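Local coordinates for Abbfa_003403 (Acinetobacter baumannii, PDB 4ZXH), which is a four-domain nonribosomal peptide synthetase whose condensation, adenylation, carrier and thioesterase domains probably activate an amino acid, join it to an acyl partner and release the product, at residues G881-E884 with N885-Q889; K926-Q929 with I930-A934; E742-D745 with T746-E750. All coordinates share one frame; numbering follows the deposited sequence.

Contact 1 of 3, residues G881-E884 with N885-Q889; sequences GEIE and NVLKQ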
ATOM      1  N   GLY A 881      -4.541  -9.529   5.501  1.00 25.16           N
ATOM      2  CA  GLY A 881      -5.942  -9.446   5.126  1.00 25.55           C
ATOM      3  C   GLY A 881      -6.339  -8.193   4.364  1.00 31.54           C
ATOM      4  O   GLY A 881      -7.313  -8.214   3.611  1.00 26.10           O
ATOM      5  N   GLU A 882      -5.603  -7.096   4.539  1.00 29.57           N
ATOM      6  CA  GLU A 882      -5.927  -5.901   3.775  1.00 26.71           C
ATOM      7  C   GLU A 882      -5.599  -6.145   2.314  1.00 33.57           C
ATOM      8  O   GLU A 882      -6.361  -5.749   1.417  1.00 30.22           O
ATOM      9  CB  GLU A 882      -5.183  -4.691   4.302  1.00 38.67           C
ATOM     10  CG  GLU A 882      -5.548  -4.356   5.731  1.00 52.09           C
ATOM     11  CD  GLU A 882      -4.766  -3.181   6.264  1.00 61.07           C
ATOM     12  OE1 GLU A 882      -3.979  -2.601   5.489  1.00 64.93           O
ATOM     13  OE2 GLU A 882      -4.939  -2.841   7.455  1.00 68.98           O
ATOM     14  N   ILE A 883      -4.481  -6.823   2.067  1.00 28.69           N
ATOM     15  CA  ILE A 883      -4.171  -7.230   0.701  1.00 27.23           C
ATOM     16  C   ILE A 883      -5.253  -8.170   0.162  1.00 27.66           C
ATOM     17  O   ILE A 883      -5.685  -8.037  -0.988  1.00 33.37           O
ATOM     18  CB  ILE A 883      -2.804  -7.915   0.612  1.00 28.28           C
ATOM     19  CG1 ILE A 883      -1.761  -7.126   1.408  1.00 25.19           C
ATOM     20  CG2 ILE A 883      -2.371  -8.096  -0.848  1.00 22.22           C
ATOM     21  CD1 ILE A 883      -0.375  -7.763   1.395  1.00 22.67           C
ATOM     22  N   GLU A 884      -5.709  -9.108   0.992  1.00 30.19           N
ATOM     23  CA  GLU A 884      -6.731 -10.075   0.560  1.00 27.55           C
ATOM     24  C   GLU A 884      -8.043  -9.389   0.188  1.00 30.59           C
ATOM     25  O   GLU A 884      -8.678  -9.757  -0.803  1.00 30.75           O
ATOM     26  CB  GLU A 884      -6.963 -11.131   1.640  1.00 31.46           C
ATOM     27  CG  GLU A 884      -5.753 -12.040   1.835  1.00 38.79           C
ATOM     28  CD  GLU A 884      -5.811 -12.915   3.078  1.00 44.87           C
ATOM     29  OE1 GLU A 884      -6.768 -12.794   3.883  1.00 56.35           O
ATOM     30  OE2 GLU A 884      -4.870 -13.725   3.249  1.00 45.91           O
ATOM     31  N   ASN A 885      -8.423  -8.367   0.958  1.00 34.92           N
ATOM     32  CA  ASN A 885      -9.629  -7.599   0.670  1.00 30.50           C
ATOM     33  C   ASN A 885      -9.556  -6.848  -0.656  1.00 37.97           C
ATOM     34  O   ASN A 885     -10.547  -6.820  -1.406  1.00 38.69           O
ATOM     35  CB  ASN A 885      -9.926  -6.622   1.808  1.00 38.94           C
ATOM     36  CG  ASN A 885     -10.586  -7.305   3.009  1.00 57.35           C
ATOM     37  OD1 ASN A 885     -11.327  -8.287   2.858  1.00 64.95           O
ATOM     38  ND2 ASN A 885     -10.311  -6.796   4.206  1.00 62.42           N
ATOM     39  N   VAL A 886      -8.399  -6.257  -0.964  1.00 36.92           N
ATOM     40  CA  VAL A 886      -8.278  -5.521  -2.221  1.00 37.18           C
ATOM     41  C   VAL A 886      -8.373  -6.495  -3.410  1.00 40.81           C
ATOM     42  O   VAL A 886      -9.053  -6.212  -4.400  1.00 39.56           O
ATOM     43  CB  VAL A 886      -6.963  -4.701  -2.307  1.00 27.10           C
ATOM     44  CG1 VAL A 886      -6.789  -4.150  -3.694  1.00 27.75           C
ATOM     45  CG2 VAL A 886      -6.975  -3.551  -1.321  1.00 27.96           C
ATOM     46  N   LEU A 887      -7.715  -7.646  -3.304  1.00 40.12           N
ATOM     47  CA  LEU A 887      -7.799  -8.658  -4.347  1.00 29.55           C
ATOM     48  C   LEU A 887      -9.240  -9.139  -4.572  1.00 35.66           C
ATOM     49  O   LEU A 887      -9.691  -9.250  -5.703  1.00 36.56           O
ATOM     50  CB  LEU A 887      -6.901  -9.836  -3.998  1.00 27.65           C
ATOM     51  CG  LEU A 887      -5.411  -9.655  -4.272  1.00 25.51           C
ATOM     52  CD1 LEU A 887      -4.595 -10.729  -3.554  1.00 24.13           C
ATOM     53  CD2 LEU A 887      -5.142  -9.707  -5.750  1.00 23.96           C
ATOM     54  N   LYS A 888      -9.972  -9.416  -3.500  1.00 35.36           N
ATOM     55  CA  LYS A 888     -11.336  -9.921  -3.642  1.00 36.83           C
ATOM     56  C   LYS A 888     -12.276  -8.929  -4.330  1.00 37.41           C
ATOM     57  O   LYS A 888     -13.354  -9.295  -4.790  1.00 51.89           O
ATOM     58  CB  LYS A 888     -11.913 -10.292  -2.279  1.00 29.00           C
ATOM     59  CG  LYS A 888     -11.259 -11.490  -1.608  1.00 27.41           C
ATOM     60  CD  LYS A 888     -11.946 -11.767  -0.261  1.00 41.00           C
ATOM     61  CE  LYS A 888     -11.576 -13.115   0.339  1.00 40.80           C
ATOM     62  NZ  LYS A 888     -10.471 -13.080   1.336  1.00 46.80           N
ATOM     63  N   GLN A 889     -11.867  -7.673  -4.409  1.00 38.05           N
ATOM     64  CA  GLN A 889     -12.740  -6.637  -4.961  1.00 43.08           C
ATOM     65  C   GLN A 889     -12.592  -6.517  -6.479  1.00 46.58           C
ATOM     66  O   GLN A 889     -13.376  -5.815  -7.134  1.00 57.39           O
ATOM     67  CB  GLN A 889     -12.468  -5.287  -4.285  1.00 37.19           C
ATOM     68  CG  GLN A 889     -13.213  -5.105  -2.973  1.00 47.55           C
ATOM     69  CD  GLN A 889     -12.809  -3.845  -2.215  1.00 59.20           C
ATOM     70  OE1 GLN A 889     -11.775  -3.224  -2.494  1.00 62.39           O
ATOM     71  NE2 GLN A 889     -13.637  -3.458  -1.252  1.00 62.62           N
TER
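E884 and K888 sit one turn apart on helix 880-888, and their side chains form the charged element of this contact. The E884 chain extends beyond CG while K888 bends at its last torsion (chi4 96°), bringing K888 NZ back to 4.0 Å from E884 CB. The charges come near without pairing closely: K888 NZ is 4.5 Å from E884 OE1, beyond salt-bridge range. The other carboxylate oxygen, E884 OE2, accepts a hydrogen bond from the backbone N of V898 in strand 893-903, and K888 NZ makes long, weak ion pairs with D895 and D745.

Backbone hydrogen bonding is the regular i to i+4 series, in which the amides of N885, V886, L887 and K888 reach the carbonyls of G881, E882, I883 and E884 in turn. The straightest of the four joins L887 N to I883 O at 3.1 Å, with an N-H...O angle of 170°.

Polar packing without a bond involves N885. Its CG is anti to the carbonyl carbon (chi1 -79°), laying the amide back along the helix. N885 ND2 then comes within 3.4 Å of G881 O, at too poor an angle for a hydrogen bond, and the amide also touches T746 and I747.

Apolar contact is lighter: I883 CG2 meets L887 CD1 at 4.4 Å, and both side chains pack on V898. The chemistry is that of an amphipathic helix in the adenylation C-terminal region. Its isoleucine and leucine serve the interior, and E884 ties it to strand 893-903 through a backbone amide, leaving the lysine a looser, probably long-range electrostatic partner.

Contact 2 of 3, residues K926-Q929 with I930-A934; sequences KNLQ and IHLPA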
ATOM      1  N   LYS A 926      -1.049  -4.860 -11.803  1.00 49.09           N
ATOM      2  CA  LYS A 926      -1.383  -3.475 -12.153  1.00 45.24           C
ATOM      3  C   LYS A 926      -2.423  -2.904 -11.205  1.00 52.79           C
ATOM      4  O   LYS A 926      -2.283  -1.776 -10.713  1.00 57.87           O
ATOM      5  CB  LYS A 926      -1.914  -3.369 -13.576  1.00 53.15           C
ATOM      6  CG  LYS A 926      -0.970  -3.848 -14.663  1.00 65.22           C
ATOM      7  CD  LYS A 926       0.252  -2.975 -14.808  1.00 65.68           C
ATOM      8  CE  LYS A 926       0.938  -3.271 -16.123  1.00 68.06           C
ATOM      9  NZ  LYS A 926       0.021  -2.975 -17.263  1.00 75.30           N
ATOM     10  N   ASN A 927      -3.465  -3.688 -10.950  1.00 45.74           N
ATOM     11  CA  ASN A 927      -4.566  -3.237 -10.105  1.00 45.49           C
ATOM     12  C   ASN A 927      -4.135  -2.970  -8.663  1.00 50.13           C
ATOM     13  O   ASN A 927      -4.415  -1.900  -8.109  1.00 54.07           O
ATOM     14  CB  ASN A 927      -5.697  -4.262 -10.125  1.00 47.95           C
ATOM     15  CG  ASN A 927      -6.976  -3.743  -9.489  1.00 51.60           C
ATOM     16  OD1 ASN A 927      -7.117  -3.725  -8.263  1.00 57.35           O
ATOM     17  ND2 ASN A 927      -7.926  -3.338 -10.323  1.00 57.44           N
ATOM     18  N   LEU A 928      -3.462  -3.940  -8.050  1.00 38.34           N
ATOM     19  CA  LEU A 928      -3.036  -3.766  -6.671  1.00 39.03           C
ATOM     20  C   LEU A 928      -2.056  -2.592  -6.536  1.00 41.78           C
ATOM     21  O   LEU A 928      -2.071  -1.876  -5.535  1.00 46.41           O
ATOM     22  CB  LEU A 928      -2.398  -5.044  -6.122  1.00 36.06           C
ATOM     23  CG  LEU A 928      -3.216  -6.337  -6.118  1.00 39.93           C
ATOM     24  CD1 LEU A 928      -2.513  -7.338  -5.243  1.00 47.89           C
ATOM     25  CD2 LEU A 928      -4.625  -6.128  -5.640  1.00 38.29           C
ATOM     26  N   GLN A 929      -1.218  -2.381  -7.541  1.00 34.72           N
ATOM     27  CA  GLN A 929      -0.273  -1.278  -7.487  1.00 28.31           C
ATOM     28  C   GLN A 929      -0.954   0.086  -7.323  1.00 38.28           C
ATOM     29  O   GLN A 929      -0.393   0.986  -6.702  1.00 49.22           O
ATOM     30  CB  GLN A 929       0.596  -1.278  -8.732  1.00 32.99           C
ATOM     31  CG  GLN A 929       1.990  -1.850  -8.519  1.00 37.77           C
ATOM     32  CD  GLN A 929       2.659  -2.208  -9.832  1.00 49.45           C
ATOM     33  OE1 GLN A 929       1.986  -2.446 -10.835  1.00 53.34           O
ATOM     34  NE2 GLN A 929       3.988  -2.237  -9.837  1.00 48.74           N
ATOM     35  N   ILE A 930      -2.169   0.230  -7.837  1.00 31.85           N
ATOM     36  CA  ILE A 930      -2.847   1.507  -7.751  1.00 34.52           C
ATOM     37  C   ILE A 930      -3.722   1.537  -6.480  1.00 39.59           C
ATOM     38  O   ILE A 930      -4.155   2.619  -6.039  1.00 42.38           O
ATOM     39  CB  ILE A 930      -3.705   1.807  -9.045  1.00 55.59           C
ATOM     40  CG1 ILE A 930      -5.046   1.086  -9.058  1.00 57.13           C
ATOM     41  CG2 ILE A 930      -2.925   1.440 -10.322  1.00 55.10           C
ATOM     42  CD1 ILE A 930      -6.189   2.033  -8.819  1.00 56.20           C
ATOM     43  N   HIS A 931      -3.937   0.376  -5.856  1.00 30.66           N
ATOM     44  CA  HIS A 931      -4.834   0.296  -4.681  1.00 34.74           C
ATOM     45  C   HIS A 931      -4.154   0.009  -3.332  1.00 38.42           C
ATOM     46  O   HIS A 931      -4.758   0.158  -2.266  1.00 35.67           O
ATOM     47  CB  HIS A 931      -5.913  -0.758  -4.919  1.00 37.28           C
ATOM     48  CG  HIS A 931      -6.929  -0.351  -5.938  1.00 53.30           C
ATOM     49  ND1 HIS A 931      -7.765   0.734  -5.765  1.00 59.00           N
ATOM     50  CD2 HIS A 931      -7.232  -0.870  -7.151  1.00 54.40           C
ATOM     51  CE1 HIS A 931      -8.545   0.857  -6.823  1.00 65.58           C
ATOM     52  NE2 HIS A 931      -8.242  -0.104  -7.680  1.00 61.41           N
ATOM     53  N   LEU A 932      -2.894  -0.395  -3.386  1.00 40.01           N
ATOM     54  CA  LEU A 932      -2.146  -0.718  -2.192  1.00 30.72           C
ATOM     55  C   LEU A 932      -0.915   0.161  -2.025  1.00 32.59           C
ATOM     56  O   LEU A 932      -0.378   0.676  -3.013  1.00 35.46           O
ATOM     57  CB  LEU A 932      -1.743  -2.179  -2.242  1.00 29.19           C
ATOM     58  CG  LEU A 932      -2.910  -3.124  -1.983  1.00 34.36           C
ATOM     59  CD1 LEU A 932      -2.453  -4.553  -2.111  1.00 37.34           C
ATOM     60  CD2 LEU A 932      -3.449  -2.875  -0.585  1.00 37.44           C
ATOM     61  N   PRO A 933      -0.468   0.350  -0.775  1.00 30.30           N
ATOM     62  CA  PRO A 933       0.872   0.916  -0.585  1.00 28.42           C
ATOM     63  C   PRO A 933       1.861  -0.004  -1.254  1.00 31.78           C
ATOM     64  O   PRO A 933       1.602  -1.208  -1.313  1.00 30.86           O
ATOM     65  CB  PRO A 933       1.063   0.923   0.933  1.00 28.86           C
ATOM     66  CG  PRO A 933      -0.304   0.908   1.476  1.00 29.17           C
ATOM     67  CD  PRO A 933      -1.178   0.162   0.497  1.00 28.25           C
ATOM     68  N   ALA A 934       2.966   0.542  -1.739  1.00 28.03           N
ATOM     69  CA  ALA A 934       3.931  -0.235  -2.495  1.00 27.53           C
ATOM     70  C   ALA A 934       4.454  -1.427  -1.704  1.00 39.58           C
ATOM     71  O   ALA A 934       4.677  -2.497  -2.268  1.00 47.47           O
ATOM     72  CB  ALA A 934       5.068   0.638  -2.931  1.00 28.70           C
TER
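Two first torsions bring N927 and H931 together near the C-terminal end of helix 921-931. N927 carries CG anti to its own N (chi1 -169°), while H931 holds CG beside its backbone N, opposite the carbonyl carbon (chi1 -71°). The amide oxygen N927 OD1 thereby arrives at the imidazole edge, near the ring plane, 3.1 Å from H931 CD2. Amide and ring are turned 37° apart, and the contact is one of edge packing. I930, with CG1 between its N and carbonyl carbon, lays CD1 over one face of the same ring toward its rim.

L928 and L932 lie side by side and point the same way, with L928 CB 4.0 Å from L932 CD1. Both leucines also pack on V886 of helix 880-888.

The regular i to i+4 bonding gives way to a looser mix of i+3 and i+4 bonds as the helix ends. I930 N bonds to N927 O at 3.1 Å, an i to i+3 link approaching from above the carbonyl plane, and H931 N adds a weak bond to the same oxygen. L928 O is gripped twice, by H931 N at 2.9 Å from above its carbonyl plane and by L932 N at 2.7 Å nearly along the C=O axis. P933 has no N-H for the next bond, and Q929 O instead accepts one from Q1033 NE2.

That substitute bond, with the K926 NZ to E1042 salt bridge, reaches into the carrier domain. The chemistry is therefore split: leucines seal the helix onto its own adenylation C-terminal region, whereas a lysine and a carbonyl at the helix end offer polar links to the neighbouring carrier domain.

Contact 3 of 3, residues E742-D745 with T746-E750; sequences EALD and TILAE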
ATOM      1  N   GLU A 742     -12.514 -19.230  11.570  1.00 40.05           N
ATOM      2  CA  GLU A 742     -11.544 -18.381  10.901  1.00 39.22           C
ATOM      3  C   GLU A 742     -11.974 -16.919  10.966  1.00 42.62           C
ATOM      4  O   GLU A 742     -13.105 -16.610  11.338  1.00 42.65           O
ATOM      5  CB  GLU A 742     -11.368 -18.813   9.455  1.00 46.38           C
ATOM      6  CG  GLU A 742     -10.326 -19.882   9.279  1.00 55.59           C
ATOM      7  CD  GLU A 742     -10.096 -20.235   7.825  1.00 64.18           C
ATOM      8  OE1 GLU A 742     -11.049 -20.140   7.008  1.00 55.40           O
ATOM      9  OE2 GLU A 742      -8.939 -20.573   7.502  1.00 79.24           O
ATOM     10  N   ALA A 743     -11.069 -16.016  10.614  1.00 48.49           N
ATOM     11  CA  ALA A 743     -11.384 -14.597  10.657  1.00 49.54           C
ATOM     12  C   ALA A 743     -12.515 -14.279   9.686  1.00 46.43           C
ATOM     13  O   ALA A 743     -12.621 -14.881   8.615  1.00 44.65           O
ATOM     14  CB  ALA A 743     -10.156 -13.769  10.339  1.00 51.05           C
ATOM     15  N   LEU A 744     -13.383 -13.358  10.084  1.00 43.37           N
ATOM     16  CA  LEU A 744     -14.429 -12.887   9.198  1.00 43.47           C
ATOM     17  C   LEU A 744     -13.933 -11.619   8.508  1.00 50.85           C
ATOM     18  O   LEU A 744     -13.694 -10.596   9.162  1.00 53.43           O
ATOM     19  CB  LEU A 744     -15.725 -12.628   9.968  1.00 38.96           C
ATOM     20  CG  LEU A 744     -16.914 -12.060   9.192  1.00 35.48           C
ATOM     21  CD1 LEU A 744     -17.305 -12.990   8.080  1.00 33.79           C
ATOM     22  CD2 LEU A 744     -18.086 -11.866  10.121  1.00 41.25           C
ATOM     23  N   ASP A 745     -13.740 -11.702   7.194  1.00 49.29           N
ATOM     24  CA  ASP A 745     -13.293 -10.552   6.415  1.00 48.04           C
ATOM     25  C   ASP A 745     -14.486  -9.677   6.059  1.00 52.00           C
ATOM     26  O   ASP A 745     -15.623 -10.148   6.031  1.00 50.68           O
ATOM     27  CB  ASP A 745     -12.540 -10.983   5.142  1.00 53.74           C
ATOM     28  CG  ASP A 745     -13.297 -12.017   4.317  1.00 68.36           C
ATOM     29  OD1 ASP A 745     -13.770 -13.026   4.890  1.00 85.67           O
ATOM     30  OD2 ASP A 745     -13.459 -11.801   3.099  1.00 64.90           O
ATOM     31  N   THR A 746     -14.222  -8.405   5.788  1.00 55.50           N
ATOM     32  CA  THR A 746     -15.291  -7.443   5.550  1.00 58.90           C
ATOM     33  C   THR A 746     -16.142  -7.802   4.327  1.00 57.85           C
ATOM     34  O   THR A 746     -17.364  -7.630   4.350  1.00 58.34           O
ATOM     35  CB  THR A 746     -14.718  -6.029   5.392  1.00 58.96           C
ATOM     36  OG1 THR A 746     -13.631  -6.082   4.474  1.00 61.87           O
ATOM     37  CG2 THR A 746     -14.175  -5.525   6.723  1.00 62.92           C
ATOM     38  N   ILE A 747     -15.509  -8.317   3.274  1.00 56.25           N
ATOM     39  CA  ILE A 747     -16.242  -8.675   2.059  1.00 56.25           C
ATOM     40  C   ILE A 747     -17.302  -9.747   2.326  1.00 54.98           C
ATOM     41  O   ILE A 747     -18.443  -9.614   1.888  1.00 58.64           O
ATOM     42  CB  ILE A 747     -15.312  -9.191   0.937  1.00 53.47           C
ATOM     43  CG1 ILE A 747     -14.109  -8.261   0.734  1.00 48.71           C
ATOM     44  CG2 ILE A 747     -16.108  -9.379  -0.365  1.00 48.20           C
ATOM     45  CD1 ILE A 747     -14.445  -6.908   0.152  1.00 43.58           C
ATOM     46  N   LEU A 748     -16.929 -10.813   3.032  1.00 51.32           N
ATOM     47  CA  LEU A 748     -17.896 -11.867   3.340  1.00 49.15           C
ATOM     48  C   LEU A 748     -18.986 -11.326   4.247  1.00 53.49           C
ATOM     49  O   LEU A 748     -20.147 -11.724   4.163  1.00 60.56           O
ATOM     50  CB  LEU A 748     -17.220 -13.069   3.996  1.00 39.72           C
ATOM     51  CG  LEU A 748     -18.165 -14.182   4.462  1.00 37.39           C
ATOM     52  CD1 LEU A 748     -19.017 -14.707   3.317  1.00 36.31           C
ATOM     53  CD2 LEU A 748     -17.400 -15.317   5.121  1.00 35.91           C
ATOM     54  N   ALA A 749     -18.600 -10.398   5.107  1.00 51.64           N
ATOM     55  CA  ALA A 749     -19.525  -9.813   6.054  1.00 49.55           C
ATOM     56  C   ALA A 749     -20.627  -9.055   5.333  1.00 49.11           C
ATOM     57  O   ALA A 749     -21.801  -9.240   5.645  1.00 50.84           O
ATOM     58  CB  ALA A 749     -18.789  -8.895   7.020  1.00 50.29           C
ATOM     59  N   GLU A 750     -20.272  -8.203   4.371  1.00 50.10           N
ATOM     60  CA  GLU A 750     -21.315  -7.426   3.707  1.00 56.63           C
ATOM     61  C   GLU A 750     -22.242  -8.331   2.924  1.00 57.15           C
ATOM     62  O   GLU A 750     -23.451  -8.129   2.944  1.00 60.28           O
ATOM     63  CB  GLU A 750     -20.749  -6.353   2.785  1.00 66.71           C
ATOM     64  CG  GLU A 750     -20.876  -4.953   3.389  1.00 92.28           C
ATOM     65  CD  GLU A 750     -22.304  -4.394   3.363  1.00106.43           C
ATOM     66  OE1 GLU A 750     -22.964  -4.479   2.307  1.00111.05           O
ATOM     67  OE2 GLU A 750     -22.771  -3.889   4.415  1.00107.91           O
TER
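D745, the residue with most surface buried here, occupies the N-cap position of helix 746-753 and meets L748 with both its side chain and its carbonyl region. Its CG stands between the backbone N and the carbonyl carbon (chi1 50°), turning the carboxylate across the first turn. D745 OD2 ends 3.6 Å from L748 N, and D745 OD1 lies 3.6 Å from L748 CB. At that distance the carboxylate faces the opening turn without a clear bond; its negative charge would nonetheless be expected to suit the positive end of the helix. D745 also supplies the first backbone acceptor of the helix: A749 N donates to D745 O at 3.1 Å with an N-H...O angle of 149°, the donor lying in the carbonyl plane.

L744, just before the cap, adds the apolar half. CG anti to the backbone N (chi1 177°) directs its branched end toward the helix. L744 CD1 touches L748 CD2 at 3.8 Å, the two leucine side chains crossing at about a right angle, and L744 CG lies 4.3 Å from A749 CB. The pairing of L744, just before the N-cap, with A749, four residues after it, is a hydrophobic staple.

L748 is the inward partner of both residues, since beyond this contact it packs on P718 and L725 of helix 718-725. The helix leads on from strand 735-740 toward the parallel neighbour strand 756-763, in a beta-alpha-beta crossover of the adenylation domain. Chemically, the start of this helix is set by complementary means: D745 at the N-cap brings its carboxylate near the first turn, where its charge would probably suit the helix dipole, and its carbonyl bonds A749 N, while leucine and alanine close the buried side.

Contact 1 lies between the other two, and its helix 880-888 touches both. Toward contact 2 the meeting is apolar and stays within one adenylation C-terminal region, V886 CG1 also lying 3.7 Å from H931 CB. Toward contact 3, in the AMP-binding region, polar side-chain ends meet residues 745-747 by packing. Contacts 2 and 3 do not touch, their nearest atoms being about 11 Å apart. All three are partly buried; contact 2 includes exposed residues and ends a helix, contact 3 begins one, and contact 1 spans nearly the whole of a short helix. V886, L928 and L932 thus join helices 880-888 and 921-931, whereas N885 and K888 face D745-I747.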